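Local coordinates for protein endonuclease V isoform X2 (Ciona intestinalis, PDB 6OZI) that probably cleaves nucleic acid strands close to inosine, the product of adenosine deamination, by metal-ion-dependent hydrolysis, at residues I123-A128 / P151-K156; E174-S179 / N183-K188. The protein carries 1 engineered substitution. One frame throughout, in Å; residues are numbered along the deposited sequence.

Interaction 1 of 2, residues I123-A128 / P151-K156; sequences IRRCGA and PEDGVK. With nucleotides of chain C.
Arg125 reaches the carboxylate of Asp153 with the end of its guanidinium, NH1 and NH2 each taking one oxygen. NH2 donates to OD1 of Asp153 at 2.7 Å in a straight line, and NH1 to OD2 of Asp153 at 2.9 Å. Both oxygens lie close to the guanidinium plane, yet the carboxylate is turned about 50° against it, so the nitrogens meet Asp153 from above its own plane instead of sharing it. The arginine chain bends once on the way: CG is anti to the carbonyl carbon, and a turn at the next torsion (chi2 -58°) brings the guanidinium to Asp153. The group is gripped further by Glu184, which pairs with NE, by the backbone O of His122 at NH1, and by a cation-pi contact with Phe120. Asp153 OD1 also bonds to Ser179 OG. A leucine in place of Arg125 would probably leave the carboxylates of Asp153, which is buried, and of Glu184 without their shared positive partner.

Beside this pair, the CD1 methyl of Ile123 rests 3.8 Å from CD of Glu152, a looser contact nearer the surface. Each segment also meets one nucleotide of the bound DNA. Ala128 N, at the start of helix 128-136, lies 2.8 Å from N1 of the deoxyinosine DI5 of chain C, and CG of Pro151 comes 3.3 Å from N4 of the deoxycytidine DC4 of chain C. The buried charge pair thus ties the loop beside the deoxyinosine to the loop beside the preceding nucleotide, and its two-nitrogen grip is likely to limit rotation of both charged groups.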
# COMPACT_ATOMS: atom_id res chain seq x y z
N ILE A 123 24.94 18.14 -0.17
CA ILE A 123 25.47 19.43 -0.64
C ILE A 123 26.66 19.88 0.19
O ILE A 123 27.64 20.42 -0.34
CB ILE A 123 24.36 20.50 -0.66
CG1 ILE A 123 24.95 21.84 -1.11
CG2 ILE A 123 23.66 20.59 0.70
CD1 ILE A 123 23.93 22.92 -1.37
N ARG A 124 26.61 19.68 1.51
CA ARG A 124 27.73 20.00 2.38
C ARG A 124 28.41 18.75 2.91
O ARG A 124 29.09 18.80 3.94
CB ARG A 124 27.28 20.92 3.52
CG ARG A 124 27.04 22.38 3.10
CD ARG A 124 26.26 23.18 4.16
NE ARG A 124 24.93 22.63 4.40
CZ ARG A 124 23.83 22.94 3.71
NH1 ARG A 124 23.89 23.82 2.71
NH2 ARG A 124 22.67 22.38 4.01
N ARG A 125 28.25 17.62 2.22
CA ARG A 125 28.95 16.36 2.53
C ARG A 125 28.66 15.89 3.96
O ARG A 125 29.53 15.34 4.63
CB ARG A 125 30.45 16.50 2.30
CG ARG A 125 30.82 16.94 0.90
CD ARG A 125 30.28 15.98 -0.17
NE ARG A 125 30.87 16.28 -1.47
CZ ARG A 125 30.32 17.08 -2.38
NH1 ARG A 125 29.14 17.66 -2.15
NH2 ARG A 125 30.94 17.30 -3.53
N CYS A 126 27.42 16.07 4.40
CA CYS A 126 27.03 15.76 5.77
C CYS A 126 25.55 15.38 5.80
O CYS A 126 24.74 15.99 6.49
CB CYS A 126 27.32 16.95 6.68
SG CYS A 126 27.06 16.67 8.45
N GLY A 127 25.17 14.35 5.04
CA GLY A 127 23.81 13.86 5.08
C GLY A 127 23.51 13.16 6.39
O GLY A 127 24.40 12.88 7.20
N ALA A 128 22.22 12.83 6.58
CA ALA A 128 21.75 12.33 7.87
C ALA A 128 22.48 11.06 8.30
O ALA A 128 22.79 10.89 9.48
CB ALA A 128 20.24 12.10 7.84
N PRO A 151 22.65 20.82 -7.86
CA PRO A 151 23.20 21.66 -8.94
C PRO A 151 24.61 22.15 -8.66
O PRO A 151 25.43 22.20 -9.59
CB PRO A 151 22.21 22.84 -9.01
CG PRO A 151 20.97 22.33 -8.39
CD PRO A 151 21.37 21.34 -7.35
N GLU A 152 24.93 22.47 -7.41
CA GLU A 152 26.26 22.98 -7.09
C GLU A 152 27.36 21.96 -7.35
O GLU A 152 28.53 22.35 -7.49
CB GLU A 152 26.31 23.43 -5.61
CG GLU A 152 25.31 24.53 -5.23
CD GLU A 152 23.88 24.03 -5.05
OE1 GLU A 152 23.62 22.84 -5.33
OE2 GLU A 152 23.02 24.82 -4.62
N ASP A 153 27.02 20.68 -7.45
CA ASP A 153 27.98 19.62 -7.75
C ASP A 153 27.79 19.04 -9.14
O ASP A 153 28.48 18.07 -9.49
CB ASP A 153 27.89 18.50 -6.71
CG ASP A 153 28.58 18.84 -5.41
OD1 ASP A 153 29.83 18.95 -5.41
OD2 ASP A 153 27.87 18.98 -4.39
N GLY A 154 26.89 19.60 -9.94
CA GLY A 154 26.66 19.08 -11.27
C GLY A 154 25.96 17.74 -11.28
O GLY A 154 26.14 16.97 -12.22
N VAL A 155 25.17 17.45 -10.25
CA VAL A 155 24.45 16.18 -10.14
C VAL A 155 22.99 16.42 -10.51
O VAL A 155 22.24 17.05 -9.76
CB VAL A 155 24.57 15.58 -8.73
CG1 VAL A 155 23.71 14.32 -8.62
CG2 VAL A 155 26.01 15.28 -8.39
N LYS A 156 22.59 15.89 -11.67
CA LYS A 156 21.25 16.09 -12.22
C LYS A 156 20.59 14.74 -12.43
O LYS A 156 21.20 13.80 -12.96
CB LYS A 156 21.31 16.87 -13.53
CG LYS A 156 19.96 17.23 -14.11
CD LYS A 156 20.08 18.35 -15.13
CE LYS A 156 18.83 18.45 -15.99
NZ LYS A 156 17.57 18.48 -15.19
P DI C 5 14.35 14.75 -2.07
OP1 DI C 5 13.57 14.15 -3.21
OP2 DI C 5 13.45 15.37 -1.03
O5' DI C 5 15.38 13.64 -1.42
C5' DI C 5 15.91 12.61 -2.22
C4' DI C 5 16.50 11.53 -1.32
O4' DI C 5 17.73 12.19 -0.50
C3' DI C 5 15.63 11.08 -0.44
O3' DI C 5 15.79 9.60 -0.22
C2' DI C 5 15.95 11.80 0.89
C1' DI C 5 17.45 12.12 0.78
N9 DI C 5 17.71 13.40 1.46
C8 DI C 5 17.26 14.66 1.38
N7 DI C 5 17.92 15.37 2.33
C5 DI C 5 18.73 14.55 2.97
C6 DI C 5 19.71 14.77 4.13
O6 DI C 5 19.83 15.83 4.63
N1 DI C 5 20.46 13.67 4.63
C2 DI C 5 20.32 12.37 4.05
N3 DI C 5 19.38 12.16 2.95
C4 DI C 5 18.60 13.31 2.43
P DC C 4 12.91 17.98 -7.25
OP1 DC C 4 12.95 17.94 -8.73
OP2 DC C 4 11.86 17.25 -6.52
O5' DC C 4 14.34 17.52 -6.70
C5' DC C 4 14.55 16.19 -6.30
C4' DC C 4 15.47 16.16 -5.10
O4' DC C 4 16.60 17.04 -5.35
C3' DC C 4 14.84 16.65 -3.79
O3' DC C 4 15.30 15.88 -2.70
C2' DC C 4 15.29 18.09 -3.69
C1' DC C 4 16.68 18.02 -4.33
N1 DC C 4 17.12 19.31 -4.92
C2 DC C 4 18.07 20.07 -4.24
O2 DC C 4 18.53 19.65 -3.17
N3 DC C 4 18.47 21.26 -4.77
C4 DC C 4 17.95 21.68 -5.92
N4 DC C 4 18.37 22.85 -6.41
C5 DC C 4 16.97 20.92 -6.63
C6 DC C 4 16.58 19.75 -6.09

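Interaction 2 of 2, residues E174-S179 / N183-K188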
# COMPACT_ATOMS: atom_id res chain seq x y z
N GLU A 174 26.28 -1.23 -11.28
CA GLU A 174 26.78 -0.22 -10.35
C GLU A 174 27.32 0.96 -11.15
O GLU A 174 28.07 0.76 -12.11
CB GLU A 174 27.87 -0.79 -9.45
CG GLU A 174 27.37 -1.80 -8.44
CD GLU A 174 28.49 -2.44 -7.65
OE1 GLU A 174 29.57 -2.68 -8.22
OE2 GLU A 174 28.29 -2.71 -6.45
N LEU A 175 26.95 2.17 -10.75
CA LEU A 175 27.36 3.39 -11.45
C LEU A 175 27.82 4.42 -10.43
O LEU A 175 27.06 4.77 -9.53
CB LEU A 175 26.21 3.96 -12.28
CG LEU A 175 26.50 5.29 -12.95
CD1 LEU A 175 27.46 5.07 -14.11
CD2 LEU A 175 25.24 6.00 -13.41
N ASP A 176 29.04 4.92 -10.58
CA ASP A 176 29.51 5.97 -9.68
C ASP A 176 28.78 7.27 -9.98
O ASP A 176 28.65 7.66 -11.14
CB ASP A 176 31.02 6.18 -9.82
CG ASP A 176 31.83 4.99 -9.33
OD1 ASP A 176 31.75 4.68 -8.13
OD2 ASP A 176 32.58 4.41 -10.14
N ILE A 177 28.30 7.93 -8.94
CA ILE A 177 27.71 9.26 -9.04
C ILE A 177 28.79 10.26 -8.64
O ILE A 177 29.41 10.11 -7.58
CB ILE A 177 26.46 9.38 -8.17
CG1 ILE A 177 25.34 8.51 -8.75
CG2 ILE A 177 26.02 10.82 -8.03
CD1 ILE A 177 24.15 8.30 -7.82
N ILE A 178 29.05 11.23 -9.50
CA ILE A 178 30.26 12.05 -9.40
C ILE A 178 29.89 13.53 -9.34
O ILE A 178 29.04 14.00 -10.09
CB ILE A 178 31.20 11.78 -10.59
CG1 ILE A 178 31.81 10.38 -10.48
CG2 ILE A 178 32.29 12.84 -10.69
CD1 ILE A 178 32.39 9.86 -11.79
N SER A 179 30.60 14.26 -8.49
CA SER A 179 30.57 15.72 -8.47
C SER A 179 31.60 16.25 -9.46
O SER A 179 32.80 16.00 -9.30
CB SER A 179 30.88 16.25 -7.07
OG SER A 179 31.36 17.58 -7.13
N ASN A 183 35.23 16.85 -8.41
CA ASN A 183 35.93 15.75 -9.08
C ASN A 183 36.09 14.56 -8.12
O ASN A 183 37.19 14.06 -7.91
CB ASN A 183 37.28 16.20 -9.63
CG ASN A 183 37.89 15.20 -10.61
OD1 ASN A 183 37.21 14.73 -11.52
ND2 ASN A 183 39.16 14.87 -10.41
N GLU A 184 34.98 14.14 -7.53
CA GLU A 184 35.00 13.04 -6.58
C GLU A 184 33.71 12.25 -6.68
O GLU A 184 32.67 12.77 -7.11
CB GLU A 184 35.20 13.54 -5.13
CG GLU A 184 34.07 14.45 -4.64
CD GLU A 184 34.27 14.99 -3.22
OE1 GLU A 184 35.18 14.50 -2.51
OE2 GLU A 184 33.52 15.91 -2.82
N VAL A 185 33.78 10.98 -6.27
CA VAL A 185 32.60 10.13 -6.22
C VAL A 185 31.83 10.42 -4.94
O VAL A 185 32.40 10.46 -3.85
CB VAL A 185 32.98 8.64 -6.31
CG1 VAL A 185 31.74 7.77 -6.17
CG2 VAL A 185 33.69 8.36 -7.64
N LEU A 186 30.53 10.67 -5.09
CA LEU A 186 29.65 10.95 -3.97
C LEU A 186 28.89 9.72 -3.50
O LEU A 186 28.60 9.60 -2.30
CB LEU A 186 28.65 12.04 -4.36
CG LEU A 186 29.22 13.39 -4.81
CD1 LEU A 186 28.09 14.37 -5.12
CD2 LEU A 186 30.17 13.98 -3.78
N ALA A 187 28.54 8.82 -4.41
CA ALA A 187 27.67 7.70 -4.11
C ALA A 187 27.78 6.68 -5.24
O ALA A 187 28.49 6.88 -6.23
CB ALA A 187 26.22 8.15 -3.93
N LYS A 188 27.03 5.59 -5.08
CA LYS A 188 27.00 4.51 -6.05
C LYS A 188 25.54 4.16 -6.29
O LYS A 188 24.81 3.86 -5.35
CB LYS A 188 27.79 3.31 -5.53
CG LYS A 188 28.57 2.56 -6.58
CD LYS A 188 29.73 1.82 -5.92
CE LYS A 188 30.72 1.28 -6.94
NZ LYS A 188 31.65 2.32 -7.42
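An antiparallel beta hairpin at the edge of the central mixed sheet joins strand 174-179 to strand 184-190, and two bulges interrupt its ladder. Ile177 faces both Leu186 and Ala187, a classic bulge: its N donates to Ala187 O at 2.9 Å, while its O accepts Leu186 N at 2.8 Å. Near the turn, Ser179 N bonds to Glu184 O at 2.9 Å, and Asn183 and Glu184 both face Ser179 in a G1 bulge.

On one face, Lys188 runs alongside Asp176 and bends at its last torsion (chi4 81°) to bring NZ onto OD1 of Asp176 in a salt bridge. Val185 extends that row: its CG1 lies 3.7 Å from the same OD1 of Asp176, and its CG2 4.0 Å from CG1 of Ile178. On the other face Ile177 approaches Ala187 and also packs on Val160 of helix 157-169. Leu186, swung round by the bulge, lays CD1 3.9 Å from CB of Ser179; the polar ends of Ser179 and Glu184 go to Asp153 and Arg125. This is a bulged two-stranded hairpin at the rim of an RNase H-like fold, with strand 174-179 outermost within the chain.

Overall arrangement
Interaction 1 comes first along the chain and interaction 2 follows, with helix 157-169 between residues 151-156 and 174-179. Their centres lie about 11 Å apart, on the same side of the chain's centre, and they touch directly. Arg125 NE makes a salt bridge to Glu184 OE2 at 3.0 Å, and Asp153 OD1 and Ser179 OG are hydrogen-bonded at 2.7 Å. The two loops of interaction 1, which follow strands 112-116 and 140-144 of the sheet, are therefore fastened to the turn end of the hairpin at its edge. Interaction 1 touches the DNA, whereas the nearest atom of interaction 2 stays about 10 Å from it, which is consistent with a second layer behind the two loops that meet the DNA.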